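Phenylacetic acid degradation protein paaI (Escherichia coli, PDB 2FS2) hydrolyses coenzyme A thioesters of phenylacetate, preferring ring-hydroxylated ones, as a homotetrameric hot dog-fold thioesterase of the phenylacetate degradation pathway. Local coordinates at residues Thr40-Ala43 with Gln44-Asn47; Gln56-Ser59 with Leu60-Ala64; Thr63-Ala66 with Tyr67-Ser71; Glu114-Asn117 with Gln118-Thr122. All coordinates share one frame; numbering follows the deposited sequence.

Contact 1: residues Thr40-Ala43 with Gln44-Asn47; sequences TVTA and QMLN
T42 and M45, a selenomethionine in this model, meet across a short turn through both backbone and side chains. M45 N donates to T42 O at 3.0 Å, and one residue further on L46 N donates to A43 O at 3.1 Å. Both bonds span three residues, as in a short 3-10 turn. The T42 side chain also packs on M45. Its OG1 is placed between the backbone N and the carbonyl carbon (chi1 58°), which turns the hydroxyl in toward M45 CG, 3.1 Å away, a snug polar-on-apolar approach. The Q44 chain bends at chi2 (86°) and brings its amide alongside T42, with NE2 3.5 Å from T42 CB.

V41 and L46 add the apolar part. V41 CG1 lies 4.0 Å from the terminal CE of M45 and 3.9 Å from L46 CD2, and its side chain runs at about a right angle to each. Bending at chi3 swings the selenomethionine methyl toward V41. L46 CG also lies close to A43 O, 3.4 Å away, the acceptor of its own N-H.

The turn follows strand 34-40 and leads toward helix 54-70. Backbone bonds from V41 to G92 and D93, just ahead of strand 94-101, tie down the start of the turn. M45 bonds to H53 just ahead of the helix, and V41 leans on L95 of strand 94-101.

Contact 2: residues Gln56-Ser59 with Leu60-Ala64; sequences QLFS and LADTA
The central helix of the hot dog fold, residues 54-70, supplies this contact between successive turns, where S59 and T63 show how a threonine can pair with its own helix backbone. S59 O takes two donors from the residue four places on: T63 OG1 at 2.7 Å and T63 N at 2.9 Å, which approach from opposite faces of the carbonyl plane. The hydroxyl gets there because OG1 sits beside the backbone N of T63 and anti to its carbonyl carbon (chi1 -62°), folded back along the helix. A valine here would probably leave S59 O with the backbone donor alone, since no hydroxyl would remain to reach back to it.

Ordinary helical bonds accompany this pair. L60 N reaches Q56 O at 3.0 Å, while A61 N and D62 N donate to L57 O and F58 O in the same way. F58 and D62 lie on one side of the helix. The D62 carboxylate comes obliquely to the CE2 corner of the F58 ring, with OD2 3.9 Å from CE2 and the two planes 41° apart. S59 OG turns back to the carbonyl of G55.

F58, S59 and D62 face a second subunit: the F58 ring meets F58 of that subunit with planes about 15° apart, and D62 packs on its G54. L60 settles on V37, M39 and L95 of strands 34-40 and 94-101, while A61 and F58 touch F126 of strand 122-132. A long central helix wrapped by a curved antiparallel sheet is characteristic of the hot dog fold; here part of the helix also packs against a second subunit.

Contact 3: residues Thr63-Ala66 with Tyr67-Ser71; sequences TAFA and YACNS
Hydrogen bonds come first in joining T63-A66 to Y67-S71. A68 N donates to A64 O at 3.0 Å and C69 N to F65 O at 2.9 Å. A66 O is shared: N70 N reaches it weakly, while N70 ND2 donates to it at 2.9 Å, with the oxygen lying 5° out of the N70 amide plane. The bond fixes one end of the N70 amide, and OD1 at the other accepts from A76 N. Within 67-71, S71 OG donates to A68 O at 2.8 Å and also bonds G33 N.

Sulfur-aromatic packing forms a second kind. C69 SG stands 4.7 Å from the centroid of the F65 ring, in an oblique approach, put there by a chi1 of 76° that tucks the sulfur over its own backbone.

Aliphatic-aromatic packing is the third. The T63 and Y67 side chains run alongside each other, with T63 CG2 3.6 Å from Y67 CE1, and beyond the ring OH bonds D17. An alanine in place of Y67 would probably open a gap beside the T63 methyl and leave the D17 carboxylate without its phenolic mate.

Around this end of helix 54-70, Y67 packs on helix 2-15 and strand 26-31. F65 packs on I113, and A68 and C69 on Y111, all of strand 108-116, while A64 and A68 abut strand 94-101.

Contact 4: residues Glu114-Asn117 with Gln118-Thr122; sequences EIVN and QQQKT
N117 has its side chain folded over its own main chain (chi1 72°), curling the amide toward the residues of the turn so that OD1 accepts from K121 N at 3.0 Å. E114 is instead extended, its CG anti to the backbone N (chi1 174°), and its carboxylate reaches across to T122, whose OG1 donates to OE2 at 3.0 Å, nearly in line with the C-O bond.

K121 N approaches N117 OD1 from above the amide plane, 49° out of it, and Q119 N adds a weak bond of 2.7 Å to the same OD1 in the manner of an Asx turn. The main chain completes the loop: N117 N meets K121 O at 2.9 Å, and Q120 N meets N117 O at the same distance, closing a type I turn. Q120, the last residue of the turn, takes a left-handed conformation, which fits a type I turn with a G1 bulge. V116 CG1 packs on Q120 CA at 3.6 Å, and V116 pairs with T122 across the hairpin as an antiparallel non-hydrogen-bonded pair.

The hairpin joins strands 108-116 and 122-132. Q118 ties it to T94 and D93 at the start of strand 94-101, I115 points inward to L60 and A61 of helix 54-70, and E114 OE1 makes a salt bridge to R102 of the third subunit.

Overall arrangement
Contacts 2 and 3 are successive turns of one buried helix, sharing T63 and A64, whereas contacts 1 and 4 are turns at strand ends, the first partly buried and the second on the surface. Chemistry follows place. The helix contacts rest on regular four-residue backbone bonds, with side-chain hydroxyl and amide groups borrowing carbonyls; contact 1 has three-residue bonds round an apolar patch, and contact 4 combines backbone turn bonds with a side-chain amide and a carboxylate. I115 of contact 4 packs on L57, L60 and A61 of contact 2, while Q56 of contact 2 touches M45 of contact 1. Contacts 2 and 4 also face other subunits, by aromatic packing and by charge respectively.

Contact 1: residues Thr40-Ala43 with Gln44-Asn47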
ATOM      1  N   THR B  40      12.434  22.433   7.239  1.00 30.61           N
ATOM      2  CA  THR B  40      12.046  22.791   8.597  1.00 32.30           C
ATOM      3  C   THR B  40      10.535  23.002   8.635  1.00 32.79           C
ATOM      4  O   THR B  40       9.953  23.560   7.725  1.00 32.81           O
ATOM      5  CB  THR B  40      12.884  24.024   9.007  1.00 33.96           C
ATOM      6  OG1 THR B  40      14.292  23.614   9.020  1.00 33.17           O
ATOM      7  CG2 THR B  40      12.561  24.532  10.470  1.00 31.64           C
ATOM      8  N   VAL B  41       9.872  22.448   9.638  1.00 33.80           N
ATOM      9  CA  VAL B  41       8.432  22.654   9.824  1.00 33.78           C
ATOM     10  C   VAL B  41       8.266  24.058  10.467  1.00 37.70           C
ATOM     11  O   VAL B  41       8.812  24.298  11.551  1.00 35.54           O
ATOM     12  CB  VAL B  41       7.944  21.610  10.789  1.00 34.36           C
ATOM     13  CG1 VAL B  41       6.469  21.845  11.136  1.00 32.02           C
ATOM     14  CG2 VAL B  41       8.259  20.185  10.217  1.00 30.22           C
ATOM     15  N   THR B  42       7.638  24.964   9.711  1.00 40.53           N
ATOM     16  CA  THR B  42       7.141  26.280  10.097  1.00 44.51           C
ATOM     17  C   THR B  42       5.671  26.217  10.548  1.00 46.51           C
ATOM     18  O   THR B  42       4.931  25.239  10.235  1.00 46.66           O
ATOM     19  CB  THR B  42       7.179  27.163   8.864  1.00 43.99           C
ATOM     20  OG1 THR B  42       6.372  26.558   7.836  1.00 44.62           O
ATOM     21  CG2 THR B  42       8.555  27.196   8.274  1.00 44.56           C
ATOM     22  N   ALA B  43       5.211  27.266  11.237  1.00 50.53           N
ATOM     23  CA  ALA B  43       3.832  27.278  11.811  1.00 52.96           C
ATOM     24  C   ALA B  43       2.689  27.178  10.751  1.00 54.44           C
ATOM     25  O   ALA B  43       1.655  26.493  10.958  1.00 55.83           O
ATOM     26  CB  ALA B  43       3.630  28.485  12.734  1.00 53.99           C
ATOM     27  N   GLN B  44       2.913  27.843   9.624  1.00 54.69           N
ATOM     28  CA  GLN B  44       2.098  27.759   8.429  1.00 55.83           C
ATOM     29  C   GLN B  44       1.742  26.314   8.018  1.00 56.07           C
ATOM     30  O   GLN B  44       0.748  26.081   7.334  1.00 56.92           O
ATOM     31  CB  GLN B  44       2.867  28.429   7.276  1.00 56.55           C
ATOM     32  CG  GLN B  44       3.406  29.861   7.546  1.00 60.81           C
ATOM     33  CD  GLN B  44       4.793  29.924   8.224  1.00 65.28           C
ATOM     34  OE1 GLN B  44       4.905  29.856   9.467  1.00 66.59           O
ATOM     35  NE2 GLN B  44       5.849  30.079   7.408  1.00 65.56           N
HETATM   36  N   MSE B  45       2.509  25.323   8.414  1.00 55.24           N
HETATM   37  CA  MSE B  45       2.196  23.967   7.899  1.00 56.20           C
HETATM   38  C   MSE B  45       1.379  23.077   8.832  1.00 54.89           C
HETATM   39  O   MSE B  45       1.064  21.927   8.475  1.00 54.36           O
HETATM   40  CB  MSE B  45       3.460  23.198   7.472  1.00 56.50           C
HETATM   41  CG  MSE B  45       4.639  24.086   7.144  1.00 61.21           C
HETATM   42 SE   MSE B  45       6.159  23.056   6.470  1.00 75.22          SE
HETATM   43  CE  MSE B  45       5.710  21.351   7.240  1.00 67.62           C
ATOM     44  N   LEU B  46       1.046  23.619  10.006  1.00 54.52           N
ATOM     45  CA  LEU B  46       0.381  22.884  11.104  1.00 54.42           C
ATOM     46  C   LEU B  46      -1.170  22.748  11.042  1.00 54.05           C
ATOM     47  O   LEU B  46      -1.880  23.671  10.678  1.00 52.68           O
ATOM     48  CB  LEU B  46       0.766  23.537  12.451  1.00 54.51           C
ATOM     49  CG  LEU B  46       2.230  23.744  12.843  1.00 57.75           C
ATOM     50  CD1 LEU B  46       2.265  24.476  14.241  1.00 59.78           C
ATOM     51  CD2 LEU B  46       3.030  22.418  12.889  1.00 54.07           C
ATOM     52  N   ASN B  47      -1.663  21.580  11.438  1.00 55.34           N
ATOM     53  CA  ASN B  47      -3.077  21.305  11.671  1.00 56.53           C
ATOM     54  C   ASN B  47      -3.508  21.703  13.097  1.00 58.40           C
ATOM     55  O   ASN B  47      -2.750  22.378  13.818  1.00 58.09           O
ATOM     56  CB  ASN B  47      -3.279  19.816  11.556  1.00 55.56           C
ATOM     57  CG  ASN B  47      -2.479  19.057  12.604  1.00 57.19           C
ATOM     58  OD1 ASN B  47      -2.236  19.546  13.744  1.00 55.05           O
ATOM     59  ND2 ASN B  47      -2.026  17.873  12.224  1.00 60.36           N
TER

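Contact 2: residues Gln56-Ser59 with Leu60-Ala64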
ATOM      1  N   GLN B  56       2.149  18.109   3.451  1.00 33.45           N
ATOM      2  CA  GLN B  56       3.509  18.689   3.491  1.00 33.36           C
ATOM      3  C   GLN B  56       4.530  17.587   3.705  1.00 30.66           C
ATOM      4  O   GLN B  56       5.616  17.662   3.161  1.00 29.87           O
ATOM      5  CB  GLN B  56       3.669  19.739   4.620  1.00 35.05           C
ATOM      6  CG  GLN B  56       3.272  21.235   4.253  1.00 38.96           C
ATOM      7  CD  GLN B  56       1.757  21.590   4.549  1.00 45.17           C
ATOM      8  OE1 GLN B  56       0.902  20.690   4.584  1.00 46.30           O
ATOM      9  NE2 GLN B  56       1.444  22.912   4.722  1.00 47.05           N
ATOM     10  N   LEU B  57       4.195  16.636   4.581  1.00 28.29           N
ATOM     11  CA  LEU B  57       5.004  15.479   4.784  1.00 27.86           C
ATOM     12  C   LEU B  57       5.035  14.654   3.518  1.00 27.71           C
ATOM     13  O   LEU B  57       6.122  14.316   3.087  1.00 27.75           O
ATOM     14  CB  LEU B  57       4.416  14.610   5.849  1.00 28.65           C
ATOM     15  CG  LEU B  57       4.756  14.937   7.272  1.00 31.10           C
ATOM     16  CD1 LEU B  57       4.471  13.701   8.136  1.00 29.14           C
ATOM     17  CD2 LEU B  57       6.228  15.401   7.349  1.00 26.55           C
ATOM     18  N   PHE B  58       3.864  14.363   2.912  1.00 27.01           N
ATOM     19  CA  PHE B  58       3.823  13.653   1.642  1.00 25.82           C
ATOM     20  C   PHE B  58       4.725  14.408   0.641  1.00 25.03           C
ATOM     21  O   PHE B  58       5.481  13.817  -0.089  1.00 25.13           O
ATOM     22  CB  PHE B  58       2.378  13.516   1.096  1.00 24.16           C
ATOM     23  CG  PHE B  58       2.312  12.869  -0.282  1.00 25.10           C
ATOM     24  CD1 PHE B  58       2.204  11.526  -0.417  1.00 29.38           C
ATOM     25  CD2 PHE B  58       2.450  13.610  -1.432  1.00 26.53           C
ATOM     26  CE1 PHE B  58       2.230  10.927  -1.693  1.00 27.76           C
ATOM     27  CE2 PHE B  58       2.469  13.018  -2.702  1.00 28.18           C
ATOM     28  CZ  PHE B  58       2.345  11.696  -2.823  1.00 26.38           C
ATOM     29  N   SER B  59       4.706  15.718   0.653  1.00 25.66           N
ATOM     30  CA  SER B  59       5.444  16.482  -0.366  1.00 26.65           C
ATOM     31  C   SER B  59       6.924  16.408  -0.190  1.00 27.07           C
ATOM     32  O   SER B  59       7.689  16.364  -1.208  1.00 28.78           O
ATOM     33  CB  SER B  59       5.075  17.946  -0.355  1.00 27.24           C
ATOM     34  OG  SER B  59       3.717  18.047  -0.696  1.00 30.69           O
ATOM     35  N   LEU B  60       7.343  16.313   1.068  1.00 22.52           N
ATOM     36  CA  LEU B  60       8.699  16.142   1.324  1.00 21.25           C
ATOM     37  C   LEU B  60       9.179  14.771   0.847  1.00 20.73           C
ATOM     38  O   LEU B  60      10.297  14.636   0.353  1.00 17.07           O
ATOM     39  CB  LEU B  60       8.946  16.294   2.844  1.00 22.16           C
ATOM     40  CG  LEU B  60      10.357  16.006   3.387  1.00 24.23           C
ATOM     41  CD1 LEU B  60      11.419  16.970   2.752  1.00 22.25           C
ATOM     42  CD2 LEU B  60      10.372  16.202   4.927  1.00 23.66           C
ATOM     43  N   ALA B  61       8.368  13.719   1.097  1.00 19.53           N
ATOM     44  CA  ALA B  61       8.786  12.378   0.728  1.00 20.56           C
ATOM     45  C   ALA B  61       8.853  12.261  -0.819  1.00 20.51           C
ATOM     46  O   ALA B  61       9.752  11.641  -1.364  1.00 23.22           O
ATOM     47  CB  ALA B  61       7.807  11.290   1.350  1.00 19.34           C
ATOM     48  N   ASP B  62       7.975  12.943  -1.487  1.00 22.91           N
ATOM     49  CA  ASP B  62       7.747  12.831  -2.910  1.00 25.51           C
ATOM     50  C   ASP B  62       8.829  13.612  -3.567  1.00 25.51           C
ATOM     51  O   ASP B  62       9.236  13.305  -4.682  1.00 25.46           O
ATOM     52  CB  ASP B  62       6.390  13.495  -3.214  1.00 26.81           C
ATOM     53  CG  ASP B  62       5.945  13.354  -4.686  1.00 35.86           C
ATOM     54  OD1 ASP B  62       6.277  12.320  -5.368  1.00 45.45           O
ATOM     55  OD2 ASP B  62       5.209  14.206  -5.242  1.00 44.55           O
ATOM     56  N   THR B  63       9.340  14.619  -2.869  1.00 23.54           N
ATOM     57  CA  THR B  63      10.487  15.330  -3.402  1.00 23.33           C
ATOM     58  C   THR B  63      11.768  14.481  -3.330  1.00 23.47           C
ATOM     59  O   THR B  63      12.552  14.470  -4.298  1.00 25.98           O
ATOM     60  CB  THR B  63      10.685  16.640  -2.619  1.00 22.35           C
ATOM     61  OG1 THR B  63       9.534  17.469  -2.789  1.00 24.78           O
ATOM     62  CG2 THR B  63      11.759  17.458  -3.209  1.00 25.24           C
ATOM     63  N   ALA B  64      12.078  13.819  -2.191  1.00 22.59           N
ATOM     64  CA  ALA B  64      13.235  12.969  -2.169  1.00 20.99           C
ATOM     65  C   ALA B  64      13.050  11.856  -3.202  1.00 21.84           C
ATOM     66  O   ALA B  64      13.980  11.415  -3.842  1.00 21.22           O
ATOM     67  CB  ALA B  64      13.451  12.292  -0.707  1.00 22.24           C
TER

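Contact 3: residues Thr63-Ala66 with Tyr67-Ser71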
ATOM      1  N   THR B  63       9.340  14.619  -2.869  1.00 23.54           N
ATOM      2  CA  THR B  63      10.487  15.330  -3.402  1.00 23.33           C
ATOM      3  C   THR B  63      11.768  14.481  -3.330  1.00 23.47           C
ATOM      4  O   THR B  63      12.552  14.470  -4.298  1.00 25.98           O
ATOM      5  CB  THR B  63      10.685  16.640  -2.619  1.00 22.35           C
ATOM      6  OG1 THR B  63       9.534  17.469  -2.789  1.00 24.78           O
ATOM      7  CG2 THR B  63      11.759  17.458  -3.209  1.00 25.24           C
ATOM      8  N   ALA B  64      12.078  13.819  -2.191  1.00 22.59           N
ATOM      9  CA  ALA B  64      13.235  12.969  -2.169  1.00 20.99           C
ATOM     10  C   ALA B  64      13.050  11.856  -3.202  1.00 21.84           C
ATOM     11  O   ALA B  64      13.980  11.415  -3.842  1.00 21.22           O
ATOM     12  CB  ALA B  64      13.451  12.292  -0.707  1.00 22.24           C
ATOM     13  N   PHE B  65      11.837  11.356  -3.290  1.00 21.09           N
ATOM     14  CA  PHE B  65      11.557  10.341  -4.294  1.00 21.71           C
ATOM     15  C   PHE B  65      11.843  10.821  -5.815  1.00 20.54           C
ATOM     16  O   PHE B  65      12.454  10.083  -6.592  1.00 19.91           O
ATOM     17  CB  PHE B  65      10.088   9.967  -4.078  1.00 22.79           C
ATOM     18  CG  PHE B  65       9.560   8.981  -5.057  1.00 21.20           C
ATOM     19  CD1 PHE B  65      10.311   7.916  -5.468  1.00 26.17           C
ATOM     20  CD2 PHE B  65       8.257   9.047  -5.458  1.00 28.99           C
ATOM     21  CE1 PHE B  65       9.794   6.963  -6.445  1.00 26.20           C
ATOM     22  CE2 PHE B  65       7.725   8.045  -6.380  1.00 32.98           C
ATOM     23  CZ  PHE B  65       8.545   7.061  -6.890  1.00 24.35           C
ATOM     24  N   ALA B  66      11.309  11.975  -6.213  1.00 20.18           N
ATOM     25  CA  ALA B  66      11.523  12.540  -7.547  1.00 22.00           C
ATOM     26  C   ALA B  66      13.032  12.676  -7.767  1.00 22.88           C
ATOM     27  O   ALA B  66      13.531  12.297  -8.839  1.00 23.54           O
ATOM     28  CB  ALA B  66      10.768  13.967  -7.741  1.00 18.76           C
ATOM     29  N   TYR B  67      13.797  13.126  -6.747  1.00 24.14           N
ATOM     30  CA  TYR B  67      15.237  13.305  -6.966  1.00 23.10           C
ATOM     31  C   TYR B  67      15.954  11.982  -7.172  1.00 22.35           C
ATOM     32  O   TYR B  67      16.730  11.829  -8.114  1.00 20.82           O
ATOM     33  CB  TYR B  67      15.887  14.209  -5.859  1.00 23.51           C
ATOM     34  CG  TYR B  67      15.468  15.638  -6.140  1.00 26.08           C
ATOM     35  CD1 TYR B  67      14.220  16.093  -5.820  1.00 29.82           C
ATOM     36  CD2 TYR B  67      16.289  16.482  -6.869  1.00 35.98           C
ATOM     37  CE1 TYR B  67      13.800  17.375  -6.140  1.00 35.15           C
ATOM     38  CE2 TYR B  67      15.908  17.796  -7.190  1.00 38.73           C
ATOM     39  CZ  TYR B  67      14.656  18.249  -6.813  1.00 39.54           C
ATOM     40  OH  TYR B  67      14.279  19.535  -7.174  1.00 33.19           O
ATOM     41  N   ALA B  68      15.688  11.013  -6.301  1.00 18.54           N
ATOM     42  CA  ALA B  68      16.341   9.761  -6.378  1.00 20.61           C
ATOM     43  C   ALA B  68      15.976   9.065  -7.729  1.00 21.59           C
ATOM     44  O   ALA B  68      16.854   8.517  -8.377  1.00 22.67           O
ATOM     45  CB  ALA B  68      15.917   8.852  -5.155  1.00 16.57           C
ATOM     46  N   CYS B  69      14.712   9.084  -8.147  1.00 21.93           N
ATOM     47  CA  CYS B  69      14.386   8.328  -9.333  1.00 25.20           C
ATOM     48  C   CYS B  69      14.650   9.080 -10.654  1.00 27.40           C
ATOM     49  O   CYS B  69      14.448   8.512 -11.761  1.00 25.53           O
ATOM     50  CB  CYS B  69      12.952   7.843  -9.328  1.00 26.46           C
ATOM     51  SG  CYS B  69      11.656   9.007  -9.670  1.00 32.84           S
ATOM     52  N   ASN B  70      15.077  10.329 -10.539  1.00 26.45           N
ATOM     53  CA  ASN B  70      15.429  11.103 -11.742  1.00 27.69           C
ATOM     54  C   ASN B  70      16.894  11.269 -11.859  1.00 29.09           C
ATOM     55  O   ASN B  70      17.392  11.808 -12.856  1.00 33.59           O
ATOM     56  CB  ASN B  70      14.682  12.438 -11.785  1.00 24.57           C
ATOM     57  CG  ASN B  70      13.240  12.234 -12.317  1.00 31.05           C
ATOM     58  OD1 ASN B  70      13.038  12.074 -13.514  1.00 34.05           O
ATOM     59  ND2 ASN B  70      12.256  12.162 -11.411  1.00 30.51           N
ATOM     60  N   SER B  71      17.601  10.714 -10.900  1.00 28.51           N
ATOM     61  CA  SER B  71      19.024  10.962 -10.730  1.00 28.75           C
ATOM     62  C   SER B  71      19.870  10.304 -11.774  1.00 28.97           C
ATOM     63  O   SER B  71      21.003  10.698 -11.878  1.00 26.59           O
ATOM     64  CB  SER B  71      19.512  10.409  -9.391  1.00 26.11           C
ATOM     65  OG  SER B  71      19.423   9.014  -9.407  1.00 31.05           O
TER

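Contact 4: residues Glu114-Asn117 with Gln118-Thr122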
ATOM      1  N   GLU B 114      12.614   7.398   3.855  1.00 21.67           N
ATOM      2  CA  GLU B 114      12.326   7.507   5.297  1.00 21.29           C
ATOM      3  C   GLU B 114      12.481   8.966   5.693  1.00 21.61           C
ATOM      4  O   GLU B 114      13.507   9.576   5.386  1.00 21.53           O
ATOM      5  CB  GLU B 114      13.321   6.634   6.045  1.00 21.99           C
ATOM      6  CG  GLU B 114      13.229   6.765   7.604  1.00 22.30           C
ATOM      7  CD  GLU B 114      13.877   5.587   8.341  1.00 39.20           C
ATOM      8  OE1 GLU B 114      14.689   4.854   7.679  1.00 44.28           O
ATOM      9  OE2 GLU B 114      13.577   5.371   9.588  1.00 43.45           O
ATOM     10  N   ILE B 115      11.556   9.468   6.510  1.00 22.39           N
ATOM     11  CA  ILE B 115      11.653  10.794   7.087  1.00 22.22           C
ATOM     12  C   ILE B 115      11.943  10.719   8.614  1.00 23.49           C
ATOM     13  O   ILE B 115      11.235  10.050   9.343  1.00 22.43           O
ATOM     14  CB  ILE B 115      10.363  11.704   6.806  1.00 23.43           C
ATOM     15  CG1 ILE B 115       9.993  11.800   5.305  1.00 24.04           C
ATOM     16  CG2 ILE B 115      10.528  13.146   7.426  1.00 17.07           C
ATOM     17  CD1 ILE B 115       8.727  12.694   5.016  1.00 23.78           C
ATOM     18  N   VAL B 116      12.986  11.420   9.032  1.00 20.79           N
ATOM     19  CA  VAL B 116      13.556  11.342  10.351  1.00 23.40           C
ATOM     20  C   VAL B 116      13.642  12.772  10.844  1.00 22.42           C
ATOM     21  O   VAL B 116      13.890  13.688  10.019  1.00 21.13           O
ATOM     22  CB  VAL B 116      14.961  10.692  10.222  1.00 25.04           C
ATOM     23  CG1 VAL B 116      15.793  10.921  11.382  1.00 27.33           C
ATOM     24  CG2 VAL B 116      14.837   9.097  10.010  1.00 23.25           C
ATOM     25  N   ASN B 117      13.368  12.996  12.141  1.00 22.18           N
ATOM     26  CA  ASN B 117      13.496  14.335  12.672  1.00 21.35           C
ATOM     27  C   ASN B 117      14.848  14.577  13.297  1.00 21.34           C
ATOM     28  O   ASN B 117      15.752  13.725  13.218  1.00 19.81           O
ATOM     29  CB  ASN B 117      12.385  14.655  13.640  1.00 20.42           C
ATOM     30  CG  ASN B 117      12.553  13.911  14.959  1.00 23.03           C
ATOM     31  OD1 ASN B 117      13.613  13.358  15.276  1.00 23.44           O
ATOM     32  ND2 ASN B 117      11.506  13.876  15.710  1.00 26.68           N
ATOM     33  N   GLN B 118      15.031  15.769  13.899  1.00 22.94           N
ATOM     34  CA  GLN B 118      16.347  16.093  14.433  1.00 25.72           C
ATOM     35  C   GLN B 118      16.695  15.186  15.677  1.00 27.62           C
ATOM     36  O   GLN B 118      17.863  14.998  16.024  1.00 30.54           O
ATOM     37  CB  GLN B 118      16.456  17.618  14.757  1.00 26.59           C
ATOM     38  CG  GLN B 118      15.603  17.906  16.019  1.00 27.21           C
ATOM     39  CD  GLN B 118      14.157  18.186  15.698  1.00 31.32           C
ATOM     40  OE1 GLN B 118      13.617  17.896  14.584  1.00 31.09           O
ATOM     41  NE2 GLN B 118      13.491  18.747  16.663  1.00 35.70           N
ATOM     42  N   GLN B 119      15.737  14.558  16.320  1.00 27.55           N
ATOM     43  CA  GLN B 119      16.115  13.630  17.409  1.00 27.59           C
ATOM     44  C   GLN B 119      16.456  12.251  16.852  1.00 28.01           C
ATOM     45  O   GLN B 119      16.558  11.261  17.614  1.00 28.26           O
ATOM     46  CB  GLN B 119      14.947  13.479  18.406  1.00 26.48           C
ATOM     47  CG  GLN B 119      14.714  14.732  19.307  1.00 35.96           C
ATOM     48  CD  GLN B 119      15.999  15.057  20.194  1.00 49.64           C
ATOM     49  OE1 GLN B 119      16.334  14.276  21.159  1.00 53.15           O
ATOM     50  NE2 GLN B 119      16.748  16.161  19.829  1.00 49.05           N
ATOM     51  N   GLN B 120      16.530  12.126  15.523  1.00 27.10           N
ATOM     52  CA  GLN B 120      16.689  10.818  14.881  1.00 26.63           C
ATOM     53  C   GLN B 120      15.501   9.885  15.119  1.00 24.75           C
ATOM     54  O   GLN B 120      15.658   8.696  15.154  1.00 26.21           O
ATOM     55  CB  GLN B 120      17.966  10.156  15.382  1.00 28.76           C
ATOM     56  CG  GLN B 120      18.996   9.652  14.314  1.00 39.29           C
ATOM     57  CD  GLN B 120      19.247  10.665  13.172  1.00 46.74           C
ATOM     58  OE1 GLN B 120      19.345  11.903  13.442  1.00 42.83           O
ATOM     59  NE2 GLN B 120      19.342  10.147  11.881  1.00 45.98           N
ATOM     60  N   LYS B 121      14.317  10.422  15.268  1.00 24.33           N
ATOM     61  CA  LYS B 121      13.152   9.593  15.367  1.00 26.49           C
ATOM     62  C   LYS B 121      12.474   9.570  13.981  1.00 25.13           C
ATOM     63  O   LYS B 121      12.324  10.566  13.328  1.00 23.35           O
ATOM     64  CB  LYS B 121      12.233  10.129  16.522  1.00 26.80           C
ATOM     65  CG  LYS B 121      12.954  10.352  17.842  1.00 29.54           C
ATOM     66  CD  LYS B 121      12.767   9.203  18.944  1.00 42.90           C
ATOM     67  CE  LYS B 121      11.879   9.627  20.212  1.00 51.90           C
ATOM     68  NZ  LYS B 121      11.212   8.478  21.038  1.00 53.79           N
ATOM     69  N   THR B 122      12.108   8.397  13.505  1.00 25.89           N
ATOM     70  CA  THR B 122      11.168   8.279  12.352  1.00 23.98           C
ATOM     71  C   THR B 122       9.828   8.915  12.416  1.00 22.39           C
ATOM     72  O   THR B 122       8.990   8.574  13.224  1.00 23.75           O
ATOM     73  CB  THR B 122      10.949   6.840  12.025  1.00 24.90           C
ATOM     74  OG1 THR B 122      12.232   6.198  12.146  1.00 26.55           O
ATOM     75  CG2 THR B 122      10.646   6.782  10.489  1.00 24.51           C
TER